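Local coordinates for protein probable hydrogenase maturation factor HypB (Methanocaldococcus jannaschii, PDB 2HF9) that binds GTP and probably hydrolyses it to help insert nickel into the metal centre of [NiFe] hydrogenases during their maturation, at residues D27-L32 and H109-L114; R83-K86 and K90-P93. All coordinates share one frame; numbering follows the deposited sequence.

How the contacts relate
From the N terminus, helix 18-35 comes first and supplies residues 27-32; the chain then runs through the P-loop strand 39-45 and strand 68-74 before helix 78-85. Contact 2 closes a very short loop, three residues between its segments, from the end of helix 78-85 to strand 90-95, the edge strand of the parallel sheet within this chain. Helix 104-111 follows, and its end returns to helix 18-35 to close contact 1 over 76 intervening residues, so the small loop of contact 2 lies wholly within the large one. The centres are about 17 Å apart, yet the two meet where Leu114 CD2 packs 3.7 Å from Val92 CG2.

Contact 1 of 2, residues D27-L32 and H109-L114; sequences DKNRKL and HALEDL. With ZN (zinc ion), chain D.
Leu32 and Leu111 join the N-terminal helix 18-35 to the end of helix 104-111, a helix-helix contact on the P-loop GTPase fold of HypB, beside a zinc site. The apolar part is small, with 118 Å² buried in all. CD2 of Leu32 lies 3.9 Å from CD1 of Leu111, and the two side chains lie alongside each other, pointing opposite ways. Leu32 reaches across because its CG stands anti to the backbone N (chi1 176°). Leu111 also packs on Leu122 of strand 121-125, so the pair continues into the sheet.

Asn29 adds a looser touch, its OD1 4.2 Å from CD1 of Leu111. Its buried amide is held from outside the pair: ND2 donates to the carbonyls of Leu138 and Ala104, the latter at the start of helix 104-111.

Polar bonds within each segment lie apart from the leucines. In the first helix, Arg30 NH2 reaches back about one turn to Asp27 OD1 (2.8 Å), nearly straight, in the guanidinium plane and on the anti side of the carboxylate but tilted 27° from its plane; Asp137 is a second partner of the same nitrogen.

On the other helix His109 is a ligand of the zinc ion together with His105, whose ring stands almost perpendicular to its own. Its far nitrogen, ND1, donates to Glu112 OE1 at 3.1 Å, in the plane of the ring but above that of the carboxylate. This second-shell bond helps to hold the ring's rotation and would probably make the imidazole a stronger donor to the metal, which NE2 meets at 2.2 Å.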
loop_
_atom_site.group_PDB
_atom_site.type_symbol
_atom_site.label_atom_id
_atom_site.label_comp_id
_atom_site.label_asym_id
_atom_site.label_seq_id
_atom_site.Cartn_x
_atom_site.Cartn_y
_atom_site.Cartn_z
ATOM N N ASP A 27 -12.646 7.647 -21.846
ATOM C CA ASP A 27 -13.489 8.685 -22.438
ATOM C C ASP A 27 -14.858 8.136 -22.814
ATOM O O ASP A 27 -15.868 8.820 -22.655
ATOM C CB ASP A 27 -12.806 9.327 -23.649
ATOM C CG ASP A 27 -11.685 10.277 -23.255
ATOM O OD1 ASP A 27 -11.658 10.741 -22.092
ATOM O OD2 ASP A 27 -10.823 10.564 -24.115
ATOM N N LYS A 28 -14.878 6.895 -23.299
ATOM C CA LYS A 28 -16.119 6.192 -23.621
ATOM C C LYS A 28 -16.958 5.909 -22.372
ATOM O O LYS A 28 -18.185 6.053 -22.398
ATOM C CB LYS A 28 -15.818 4.902 -24.386
ATOM C CG LYS A 28 -15.238 5.161 -25.773
ATOM C CD LYS A 28 -14.796 3.887 -26.470
ATOM C CE LYS A 28 -14.154 4.217 -27.817
ATOM N NZ LYS A 28 -15.126 4.819 -28.785
ATOM N N ASN A 29 -16.286 5.520 -21.287
ATOM C CA ASN A 29 -16.929 5.343 -19.984
ATOM C C ASN A 29 -17.575 6.638 -19.495
ATOM O O ASN A 29 -18.725 6.623 -19.062
ATOM C CB ASN A 29 -15.931 4.840 -18.930
ATOM C CG ASN A 29 -15.432 3.425 -19.199
ATOM O OD1 ASN A 29 -15.944 2.712 -20.070
ATOM N ND2 ASN A 29 -14.421 3.010 -18.436
ATOM N N ARG A 30 -16.830 7.746 -19.567
ATOM C CA ARG A 30 -17.332 9.060 -19.143
ATOM C C ARG A 30 -18.544 9.497 -19.957
ATOM O O ARG A 30 -19.521 9.996 -19.400
ATOM C CB ARG A 30 -16.239 10.133 -19.221
ATOM C CG ARG A 30 -15.666 10.546 -17.867
ATOM C CD ARG A 30 -14.609 11.642 -17.991
ATOM N NE ARG A 30 -13.515 11.243 -18.878
ATOM C CZ ARG A 30 -12.425 10.584 -18.491
ATOM N NH1 ARG A 30 -12.253 10.248 -17.219
ATOM N NH2 ARG A 30 -11.501 10.267 -19.383
ATOM N N LYS A 31 -18.476 9.295 -21.271
ATOM C CA LYS A 31 -19.594 9.593 -22.160
ATOM C C LYS A 31 -20.834 8.764 -21.807
ATOM O O LYS A 31 -21.942 9.302 -21.737
ATOM C CB LYS A 31 -19.161 9.439 -23.635
ATOM C CG LYS A 31 -20.263 9.411 -24.726
ATOM C CD LYS A 31 -21.480 10.325 -24.486
ATOM C CE LYS A 31 -21.126 11.758 -24.119
ATOM N NZ LYS A 31 -22.118 12.283 -23.136
ATOM N N LEU A 32 -20.642 7.470 -21.551
ATOM C CA LEU A 32 -21.744 6.592 -21.150
ATOM C C LEU A 32 -22.373 7.055 -19.835
ATOM O O LEU A 32 -23.599 7.092 -19.703
ATOM C CB LEU A 32 -21.277 5.132 -21.045
ATOM C CG LEU A 32 -22.279 4.083 -20.538
ATOM C CD1 LEU A 32 -23.434 3.869 -21.516
ATOM C CD2 LEU A 32 -21.577 2.759 -20.236
ATOM N N HIS A 109 -16.894 -2.817 -18.483
ATOM C CA HIS A 109 -17.705 -4.034 -18.386
ATOM C C HIS A 109 -18.504 -4.117 -17.089
ATOM O O HIS A 109 -19.617 -4.644 -17.074
ATOM C CB HIS A 109 -16.831 -5.274 -18.566
ATOM C CG HIS A 109 -16.410 -5.498 -19.984
ATOM N ND1 HIS A 109 -17.312 -5.795 -20.983
ATOM C CD2 HIS A 109 -15.194 -5.443 -20.576
ATOM C CE1 HIS A 109 -16.669 -5.923 -22.130
ATOM N NE2 HIS A 109 -15.382 -5.716 -21.911
ATOM N N ALA A 110 -17.937 -3.592 -16.006
ATOM C CA ALA A 110 -18.669 -3.492 -14.743
ATOM C C ALA A 110 -19.926 -2.637 -14.924
ATOM O O ALA A 110 -20.983 -2.958 -14.373
ATOM C CB ALA A 110 -17.778 -2.927 -13.647
ATOM N N LEU A 111 -19.807 -1.570 -15.718
ATOM C CA LEU A 111 -20.927 -0.672 -16.024
ATOM C C LEU A 111 -22.104 -1.377 -16.701
ATOM O O LEU A 111 -23.249 -0.954 -16.557
ATOM C CB LEU A 111 -20.466 0.518 -16.878
ATOM C CG LEU A 111 -19.443 1.496 -16.289
ATOM C CD1 LEU A 111 -19.116 2.602 -17.278
ATOM C CD2 LEU A 111 -19.930 2.082 -14.978
ATOM N N GLU A 112 -21.811 -2.453 -17.429
ATOM C CA GLU A 112 -22.843 -3.254 -18.094
ATOM C C GLU A 112 -23.741 -3.986 -17.090
ATOM O O GLU A 112 -24.888 -4.316 -17.408
ATOM C CB GLU A 112 -22.208 -4.235 -19.092
ATOM C CG GLU A 112 -21.479 -3.552 -20.258
ATOM C CD GLU A 112 -20.558 -4.487 -21.036
ATOM O OE1 GLU A 112 -20.376 -5.655 -20.630
ATOM O OE2 GLU A 112 -20.006 -4.044 -22.061
ATOM N N ASP A 113 -23.226 -4.215 -15.882
ATOM C CA ASP A 113 -23.988 -4.876 -14.814
ATOM C C ASP A 113 -24.807 -3.908 -13.946
ATOM O O ASP A 113 -25.445 -4.320 -12.971
ATOM C CB ASP A 113 -23.057 -5.723 -13.938
ATOM C CG ASP A 113 -22.658 -7.031 -14.598
ATOM O OD1 ASP A 113 -23.454 -7.582 -15.393
ATOM O OD2 ASP A 113 -21.546 -7.519 -14.315
ATOM N N LEU A 114 -24.785 -2.628 -14.306
ATOM C CA LEU A 114 -25.526 -1.602 -13.581
ATOM C C LEU A 114 -26.649 -1.008 -14.432
ATOM O O LEU A 114 -26.495 -0.836 -15.642
ATOM C CB LEU A 114 -24.579 -0.483 -13.127
ATOM C CG LEU A 114 -23.462 -0.825 -12.129
ATOM C CD1 LEU A 114 -22.478 0.332 -11.990
ATOM C CD2 LEU A 114 -24.029 -1.213 -10.768
HETATM ZN ZN ZN D . -13.561 -5.928 -23.183
#

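Contact 2 of 2, residues R83-K86 and K90-P93; sequences RMEK and KVVP. With GSP (5'-guanosine-diphosphate-monothiophosphate), chain E.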
loop_
_atom_site.group_PDB
_atom_site.type_symbol
_atom_site.label_atom_id
_atom_site.label_comp_id
_atom_site.label_asym_id
_atom_site.label_seq_id
_atom_site.Cartn_x
_atom_site.Cartn_y
_atom_site.Cartn_z
ATOM N N ARG A 83 -19.498 -5.209 2.530
ATOM C CA ARG A 83 -19.606 -4.006 3.368
ATOM C C ARG A 83 -20.474 -2.928 2.718
ATOM O O ARG A 83 -21.351 -2.365 3.368
ATOM C CB ARG A 83 -18.220 -3.455 3.732
ATOM C CG ARG A 83 -17.590 -4.140 4.941
ATOM C CD ARG A 83 -16.126 -3.765 5.143
ATOM N NE ARG A 83 -15.945 -2.393 5.625
ATOM C CZ ARG A 83 -14.764 -1.829 5.869
ATOM N NH1 ARG A 83 -13.637 -2.504 5.680
ATOM N NH2 ARG A 83 -14.708 -0.574 6.297
ATOM N N MET A 84 -20.245 -2.657 1.434
ATOM C CA MET A 84 -21.019 -1.646 0.711
ATOM C C MET A 84 -22.470 -2.057 0.499
ATOM O O MET A 84 -23.366 -1.209 0.495
ATOM C CB MET A 84 -20.368 -1.328 -0.630
ATOM C CG MET A 84 -18.998 -0.704 -0.501
ATOM S SD MET A 84 -18.163 -0.643 -2.082
ATOM C CE MET A 84 -16.497 -0.298 -1.528
ATOM N N GLU A 85 -22.685 -3.360 0.317
ATOM C CA GLU A 85 -24.018 -3.927 0.116
ATOM C C GLU A 85 -24.964 -3.705 1.299
ATOM O O GLU A 85 -26.134 -3.376 1.102
ATOM C CB GLU A 85 -23.922 -5.420 -0.215
ATOM C CG GLU A 85 -23.629 -5.715 -1.674
ATOM C CD GLU A 85 -23.442 -7.198 -1.967
ATOM O OE1 GLU A 85 -23.715 -8.043 -1.085
ATOM O OE2 GLU A 85 -23.019 -7.523 -3.093
ATOM N N LYS A 86 -24.461 -3.872 2.521
ATOM C CA LYS A 86 -25.302 -3.712 3.712
ATOM C C LYS A 86 -25.718 -2.255 3.959
ATOM O O LYS A 86 -26.632 -1.991 4.742
ATOM C CB LYS A 86 -24.659 -4.342 4.960
ATOM C CG LYS A 86 -23.352 -3.717 5.406
ATOM C CD LYS A 86 -23.065 -4.011 6.876
ATOM C CE LYS A 86 -21.578 -3.884 7.188
ATOM N NZ LYS A 86 -20.992 -2.569 6.775
ATOM N N LYS A 90 -26.007 -0.731 -4.735
ATOM C CA LYS A 90 -25.787 -1.805 -5.693
ATOM C C LYS A 90 -24.287 -1.894 -5.949
ATOM O O LYS A 90 -23.639 -0.881 -6.213
ATOM C CB LYS A 90 -26.556 -1.551 -6.986
ATOM C CG LYS A 90 -26.478 -2.710 -7.969
ATOM C CD LYS A 90 -27.856 -3.096 -8.484
ATOM C CE LYS A 90 -27.769 -4.241 -9.489
ATOM N NZ LYS A 90 -27.008 -5.411 -8.953
ATOM N N VAL A 91 -23.737 -3.101 -5.847
ATOM C CA VAL A 91 -22.293 -3.290 -5.935
ATOM C C VAL A 91 -21.913 -4.289 -7.022
ATOM O O VAL A 91 -22.484 -5.378 -7.109
ATOM C CB VAL A 91 -21.693 -3.759 -4.583
ATOM C CG1 VAL A 91 -20.168 -3.780 -4.644
ATOM C CG2 VAL A 91 -22.175 -2.875 -3.439
ATOM N N VAL A 92 -20.951 -3.900 -7.855
ATOM C CA VAL A 92 -20.305 -4.830 -8.767
ATOM C C VAL A 92 -18.907 -5.118 -8.224
ATOM O O VAL A 92 -18.063 -4.215 -8.163
ATOM C CB VAL A 92 -20.223 -4.289 -10.213
ATOM C CG1 VAL A 92 -19.488 -5.277 -11.115
ATOM C CG2 VAL A 92 -21.619 -4.011 -10.756
ATOM N N PRO A 93 -18.663 -6.371 -7.804
ATOM C CA PRO A 93 -17.327 -6.714 -7.340
ATOM C C PRO A 93 -16.409 -7.054 -8.509
ATOM O O PRO A 93 -16.858 -7.622 -9.511
ATOM C CB PRO A 93 -17.570 -7.945 -6.463
ATOM C CG PRO A 93 -18.790 -8.587 -7.037
ATOM C CD PRO A 93 -19.597 -7.513 -7.722
HETATM P PG GSP E . -8.364 -1.871 1.766
HETATM O O3B GSP E . -8.524 -0.861 3.008
HETATM S S1G GSP E . -6.969 -1.446 0.847
HETATM O O2G GSP E . -8.199 -3.274 2.379
HETATM O O3G GSP E . -9.641 -1.823 0.911
HETATM P PB GSP E . -9.433 0.471 2.999
HETATM O O1B GSP E . -8.617 1.597 2.501
HETATM O O2B GSP E . -10.703 0.312 2.267
HETATM P PA GSP E . -10.843 0.361 5.544
HETATM O O1A GSP E . -12.046 1.183 5.273
HETATM O O2A GSP E . -11.143 -1.093 5.490
HETATM O O3A GSP E . -9.615 0.751 4.579
HETATM O "O5'" GSP E . -10.236 0.812 6.957
HETATM C "C5'" GSP E . -9.053 0.227 7.464
HETATM C "C4'" GSP E . -9.068 0.268 8.989
HETATM O "O4'" GSP E . -8.897 1.596 9.455
HETATM C "C3'" GSP E . -10.369 -0.233 9.593
HETATM O "O3'" GSP E . -10.007 -0.966 10.741
HETATM C "C2'" GSP E . -11.108 1.028 9.985
HETATM O "O2'" GSP E . -11.925 0.839 11.110
HETATM C "C1'" GSP E . -9.965 1.970 10.312
HETATM N N9 GSP E . -10.200 3.403 10.077
HETATM C C8 GSP E . -10.561 4.029 8.909
HETATM N N7 GSP E . -10.605 5.359 9.145
HETATM C C5 GSP E . -10.261 5.589 10.434
HETATM C C6 GSP E . -10.139 6.753 11.190
HETATM O O6 GSP E . -10.366 7.851 10.684
HETATM N N1 GSP E . -9.752 6.662 12.516
HETATM C C2 GSP E . -9.496 5.426 13.085
HETATM N N2 GSP E . -9.130 5.342 14.360
HETATM N N3 GSP E . -9.614 4.273 12.330
HETATM C C4 GSP E . -9.990 4.362 11.025
#
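Helix 78-85 ends close over the start of strand 90-95, CA of Glu85 being 6.3 Å from CA of Val91, and no hydrogen bond links the two segments. Val91 fills the contact with one methyl: CG2 sits 3.6 Å from CG of Glu85 and 3.7 Å from CB of Met84. Glu85 thus contributes its aliphatic stem, which crosses Val91 at a slant. Met84 starts toward the strand, but its extended chain leads away from it, and the side chain packs on Cys70 and Ala72 of strand 68-74.

Arg83 faces the nucleotide instead. Bent at chi3 (72°), it brings NH1 to O2A of the alpha-phosphate of the GTP analogue, 2.9 Å away near the guanidinium plane, while NH2 reaches O1A weakly at 3.3 Å. Glu56 of helix 51-62 forms a salt bridge with NH2. A methionine in place of Arg83 would probably leave O2A without this donor and Glu56 with Lys86 but without the arginine's charge.

The contact completes a beta-alpha-beta unit: strand 90-95 pairs with strand 68-74 through Lys90 and Val92, while helix 78-85 packs over both strands and against helix 51-62.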